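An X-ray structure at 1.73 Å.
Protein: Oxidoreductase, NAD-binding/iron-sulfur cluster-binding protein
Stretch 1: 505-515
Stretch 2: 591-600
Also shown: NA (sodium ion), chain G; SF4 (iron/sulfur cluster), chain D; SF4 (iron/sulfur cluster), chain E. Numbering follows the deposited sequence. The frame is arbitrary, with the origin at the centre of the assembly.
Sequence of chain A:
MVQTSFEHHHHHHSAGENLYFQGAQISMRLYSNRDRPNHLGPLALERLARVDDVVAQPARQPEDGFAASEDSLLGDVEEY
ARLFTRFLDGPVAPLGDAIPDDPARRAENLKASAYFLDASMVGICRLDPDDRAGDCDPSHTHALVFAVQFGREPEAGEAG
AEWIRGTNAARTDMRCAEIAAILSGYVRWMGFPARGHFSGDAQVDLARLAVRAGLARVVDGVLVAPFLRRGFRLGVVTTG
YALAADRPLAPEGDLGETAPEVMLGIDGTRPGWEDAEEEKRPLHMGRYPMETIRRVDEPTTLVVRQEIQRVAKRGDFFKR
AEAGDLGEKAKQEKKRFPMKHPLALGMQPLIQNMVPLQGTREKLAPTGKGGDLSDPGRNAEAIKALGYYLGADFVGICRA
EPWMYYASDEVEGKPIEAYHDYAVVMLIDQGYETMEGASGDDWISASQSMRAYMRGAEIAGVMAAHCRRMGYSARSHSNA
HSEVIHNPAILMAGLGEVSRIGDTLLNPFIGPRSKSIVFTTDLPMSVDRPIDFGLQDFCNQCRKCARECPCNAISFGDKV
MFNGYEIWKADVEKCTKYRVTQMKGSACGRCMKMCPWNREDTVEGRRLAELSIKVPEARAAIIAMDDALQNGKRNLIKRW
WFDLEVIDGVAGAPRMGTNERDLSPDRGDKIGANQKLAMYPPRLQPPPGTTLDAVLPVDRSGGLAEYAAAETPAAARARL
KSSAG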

# COMPACT_ATOMS: atom_id res chain seq x y z
N LEU A 505 -7.55 -4.94 10.62
CA LEU A 505 -8.84 -5.36 10.11
C LEU A 505 -8.70 -6.09 8.78
O LEU A 505 -7.79 -5.83 8.00
CB LEU A 505 -9.79 -4.17 9.89
CG LEU A 505 -10.39 -3.72 11.28
CD1 LEU A 505 -9.37 -2.78 11.90
CD2 LEU A 505 -11.70 -3.10 11.14
N LEU A 506 -9.59 -7.04 8.54
CA LEU A 506 -9.47 -7.95 7.45
C LEU A 506 -10.61 -7.72 6.43
O LEU A 506 -11.77 -7.65 6.75
CB LEU A 506 -9.47 -9.38 8.01
CG LEU A 506 -9.09 -10.57 7.14
CD1 LEU A 506 -8.58 -11.65 7.99
CD2 LEU A 506 -10.24 -11.08 6.27
N ASN A 507 -10.21 -7.61 5.17
CA ASN A 507 -11.08 -7.34 4.03
C ASN A 507 -11.40 -8.65 3.32
O ASN A 507 -10.56 -9.54 3.24
CB ASN A 507 -10.34 -6.37 3.04
CG ASN A 507 -11.08 -6.14 1.78
OD1 ASN A 507 -10.99 -6.87 0.83
ND2 ASN A 507 -11.89 -5.08 1.77
N PRO A 508 -12.64 -8.84 2.82
CA PRO A 508 -12.97 -10.14 2.28
C PRO A 508 -12.27 -10.50 0.95
O PRO A 508 -12.27 -11.66 0.54
CB PRO A 508 -14.49 -10.08 2.15
CG PRO A 508 -14.80 -8.64 2.10
CD PRO A 508 -13.79 -7.96 2.95
N PHE A 509 -11.64 -9.55 0.28
CA PHE A 509 -11.01 -9.82 -1.00
C PHE A 509 -9.48 -9.81 -0.89
O PHE A 509 -8.86 -10.58 -1.59
CB PHE A 509 -11.47 -8.82 -2.07
CG PHE A 509 -12.94 -8.89 -2.33
CD1 PHE A 509 -13.46 -9.93 -3.05
CD2 PHE A 509 -13.82 -8.01 -1.74
CE1 PHE A 509 -14.83 -10.05 -3.24
CE2 PHE A 509 -15.19 -8.08 -1.96
CZ PHE A 509 -15.71 -9.10 -2.68
N ILE A 510 -8.86 -8.90 -0.14
CA ILE A 510 -7.37 -8.83 -0.03
C ILE A 510 -6.92 -9.28 1.36
O ILE A 510 -5.74 -9.16 1.68
CB ILE A 510 -6.80 -7.47 -0.42
CG1 ILE A 510 -7.19 -6.38 0.54
CG2 ILE A 510 -7.21 -7.11 -1.82
CD1 ILE A 510 -6.39 -5.13 0.34
N GLY A 511 -7.85 -9.83 2.17
CA GLY A 511 -7.47 -10.31 3.45
C GLY A 511 -6.91 -9.23 4.32
O GLY A 511 -7.38 -8.08 4.31
N PRO A 512 -5.89 -9.55 5.12
CA PRO A 512 -5.31 -8.54 6.00
C PRO A 512 -4.09 -7.82 5.35
O PRO A 512 -3.38 -7.11 6.04
CB PRO A 512 -4.81 -9.36 7.18
CG PRO A 512 -4.40 -10.63 6.54
CD PRO A 512 -5.35 -10.88 5.36
N ARG A 513 -4.01 -7.87 4.02
CA ARG A 513 -2.85 -7.46 3.23
C ARG A 513 -2.94 -6.00 2.79
O ARG A 513 -2.91 -5.69 1.65
CB ARG A 513 -2.73 -8.40 2.04
CG ARG A 513 -1.41 -8.48 1.44
CD ARG A 513 -1.42 -9.36 0.23
NE ARG A 513 -2.45 -8.97 -0.70
CZ ARG A 513 -3.44 -9.70 -1.12
NH1 ARG A 513 -3.58 -10.94 -0.74
NH2 ARG A 513 -4.29 -9.21 -2.00
N SER A 514 -3.09 -5.09 3.69
CA SER A 514 -3.40 -3.70 3.31
C SER A 514 -2.79 -2.70 4.26
O SER A 514 -2.35 -3.08 5.40
CB SER A 514 -4.90 -3.48 3.36
OG SER A 514 -5.27 -3.35 4.68
N LYS A 515 -2.52 -1.48 3.73
CA LYS A 515 -2.31 -0.34 4.54
C LYS A 515 -3.44 0.61 4.19
O LYS A 515 -3.89 0.65 3.08
CB LYS A 515 -0.93 0.36 4.40
CG LYS A 515 0.29 -0.42 4.89
CD LYS A 515 0.31 -0.55 6.42
CE LYS A 515 1.64 -0.94 6.88
NZ LYS A 515 1.72 -0.86 8.37
N CYS A 591 2.07 -11.94 10.19
CA CYS A 591 0.66 -12.26 10.45
C CYS A 591 -0.16 -11.98 9.23
O CYS A 591 -1.12 -12.73 8.92
CB CYS A 591 0.21 -11.47 11.69
SG CYS A 591 0.65 -9.72 11.67
N MET A 592 0.15 -10.96 8.46
CA MET A 592 -0.58 -10.70 7.21
C MET A 592 -0.32 -11.79 6.15
O MET A 592 -1.23 -12.17 5.41
CB MET A 592 -0.19 -9.37 6.59
CG MET A 592 -0.60 -8.16 7.37
SD MET A 592 -0.08 -6.69 6.42
CE MET A 592 1.57 -6.71 6.89
N LYS A 593 0.87 -12.32 6.13
CA LYS A 593 1.24 -13.35 5.17
C LYS A 593 0.56 -14.66 5.47
O LYS A 593 0.16 -15.37 4.53
CB LYS A 593 2.79 -13.50 5.19
CG LYS A 593 3.32 -14.62 4.24
CD LYS A 593 4.79 -14.87 4.54
CE LYS A 593 5.25 -16.23 3.91
NZ LYS A 593 5.27 -16.25 2.44
N MET A 594 0.50 -15.07 6.75
CA MET A 594 0.09 -16.41 7.07
C MET A 594 -1.44 -16.64 7.04
O MET A 594 -1.94 -17.78 6.98
CB MET A 594 0.71 -16.81 8.42
CG MET A 594 2.23 -16.85 8.43
SD MET A 594 2.91 -18.11 7.34
CE MET A 594 3.26 -17.12 6.13
N CYS A 595 -2.20 -15.58 7.02
CA CYS A 595 -3.62 -15.65 7.04
C CYS A 595 -4.20 -16.41 5.84
O CYS A 595 -3.87 -16.09 4.73
CB CYS A 595 -4.23 -14.24 7.18
SG CYS A 595 -6.01 -14.25 7.44
N PRO A 596 -5.13 -17.36 6.07
CA PRO A 596 -5.79 -18.01 4.94
C PRO A 596 -6.46 -17.07 3.95
O PRO A 596 -6.51 -17.38 2.76
CB PRO A 596 -6.84 -18.91 5.59
CG PRO A 596 -6.30 -19.16 6.93
CD PRO A 596 -5.61 -17.90 7.34
N TRP A 597 -6.93 -15.94 4.39
CA TRP A 597 -7.55 -14.94 3.50
C TRP A 597 -6.57 -14.18 2.62
O TRP A 597 -6.99 -13.45 1.72
CB TRP A 597 -8.36 -13.94 4.30
CG TRP A 597 -9.57 -14.55 5.00
CD1 TRP A 597 -9.56 -15.13 6.19
CD2 TRP A 597 -10.93 -14.55 4.54
NE1 TRP A 597 -10.83 -15.49 6.56
CE2 TRP A 597 -11.70 -15.18 5.55
CE3 TRP A 597 -11.60 -14.04 3.41
CZ2 TRP A 597 -13.05 -15.30 5.47
CZ3 TRP A 597 -12.96 -14.20 3.32
CH2 TRP A 597 -13.67 -14.86 4.33
N ASN A 598 -5.29 -14.33 2.89
CA ASN A 598 -4.27 -13.82 2.02
C ASN A 598 -4.08 -14.81 0.89
O ASN A 598 -3.41 -15.83 1.07
CB ASN A 598 -2.97 -13.52 2.83
CG ASN A 598 -1.78 -13.10 1.91
OD1 ASN A 598 -1.95 -12.38 0.93
ND2 ASN A 598 -0.63 -13.71 2.13
N ARG A 599 -4.67 -14.55 -0.26
CA ARG A 599 -4.67 -15.48 -1.38
C ARG A 599 -4.41 -14.81 -2.68
O ARG A 599 -4.61 -13.61 -2.82
CB ARG A 599 -6.06 -16.06 -1.60
CG ARG A 599 -6.60 -16.76 -0.44
CD ARG A 599 -7.78 -17.59 -0.86
NE ARG A 599 -8.05 -18.55 0.20
CZ ARG A 599 -8.94 -18.32 1.14
NH1 ARG A 599 -9.62 -17.20 1.13
NH2 ARG A 599 -9.13 -19.25 2.09
N GLU A 600 -4.03 -15.64 -3.68
CA GLU A 600 -3.83 -15.15 -5.02
C GLU A 600 -5.17 -14.70 -5.65
O GLU A 600 -6.23 -15.26 -5.37
CB GLU A 600 -3.12 -16.24 -5.91
CG GLU A 600 -2.43 -15.59 -7.12
CD GLU A 600 -1.79 -16.58 -8.12
OE1 GLU A 600 -1.56 -17.75 -7.75
OE2 GLU A 600 -1.53 -16.19 -9.28
NA NA G . -2.56 -17.68 2.58
FE1 SF4 D . -5.82 -15.07 12.13
FE2 SF4 D . -7.08 -17.21 10.82
FE3 SF4 D . -6.65 -14.90 9.49
FE4 SF4 D . -8.51 -14.89 11.49
S1 SF4 D . -8.49 -16.09 9.55
S2 SF4 D . -6.94 -13.39 11.15
S3 SF4 D . -7.45 -16.32 12.86
S4 SF4 D . -5.16 -16.32 10.38
FE1 SF4 E . 3.70 -8.16 15.15
FE2 SF4 E . 5.04 -9.74 13.30
FE3 SF4 E . 2.24 -9.66 13.30
FE4 SF4 E . 3.63 -10.92 15.31
S1 SF4 E . 3.60 -11.44 13.17
S2 SF4 E . 1.90 -9.49 15.50
S3 SF4 E . 5.45 -9.57 15.47
S4 SF4 E . 3.64 -7.96 12.96
O HOH W 1 -6.19 -12.10 -0.90
O HOH W 2 -0.12 -17.31 2.38
O HOH W 3 -2.19 -19.02 4.38
O HOH W 4 -4.29 -18.96 1.73

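Stretch 2 leaves a helix and turns across the loop of stretch 1. Backbones come close where the CA atoms of Gly511 and Trp597 lie 4.6 Å apart.

Cys591 SG binds FE3 of the chain E cluster at 2.3 Å and takes no part in the contact. Met592 packs against Pro512: its CG lies 3.3 Å from Pro512 O. Lys593 points away, but its O accepts a hydrogen bond from Asn598 ND2 at 3.0 Å, which ties the turn back to the helix.

Cys595 points toward stretch 1. Its SG binds FE3 of the chain D cluster at 2.2 Å and meets Leu506 CD1 at 3.7 Å. Its CB rests 3.7 Å from Pro512 CG, an apolar contact beside the cluster. A type I turn runs from Cys595 to Asn598, closed by Asn598 N to Cys595 O at 2.9 Å.

Trp597 takes Leu506 CD2 over one face, 4.0 Å from the centroid of its five-membered ring, a CH-pi contact. Gly511 CA sits 3.6 Å from Trp597 O; a CB there would clash with that oxygen.

Asn598 OD1 accepts the one direct hydrogen bond between the stretches, from Arg513 NH1 at 2.7 Å, nearly straight at 168°. Water 1 extends this link, accepting from both Arg513 NH1 (2.9 Å) and Arg599 N (3.0 Å).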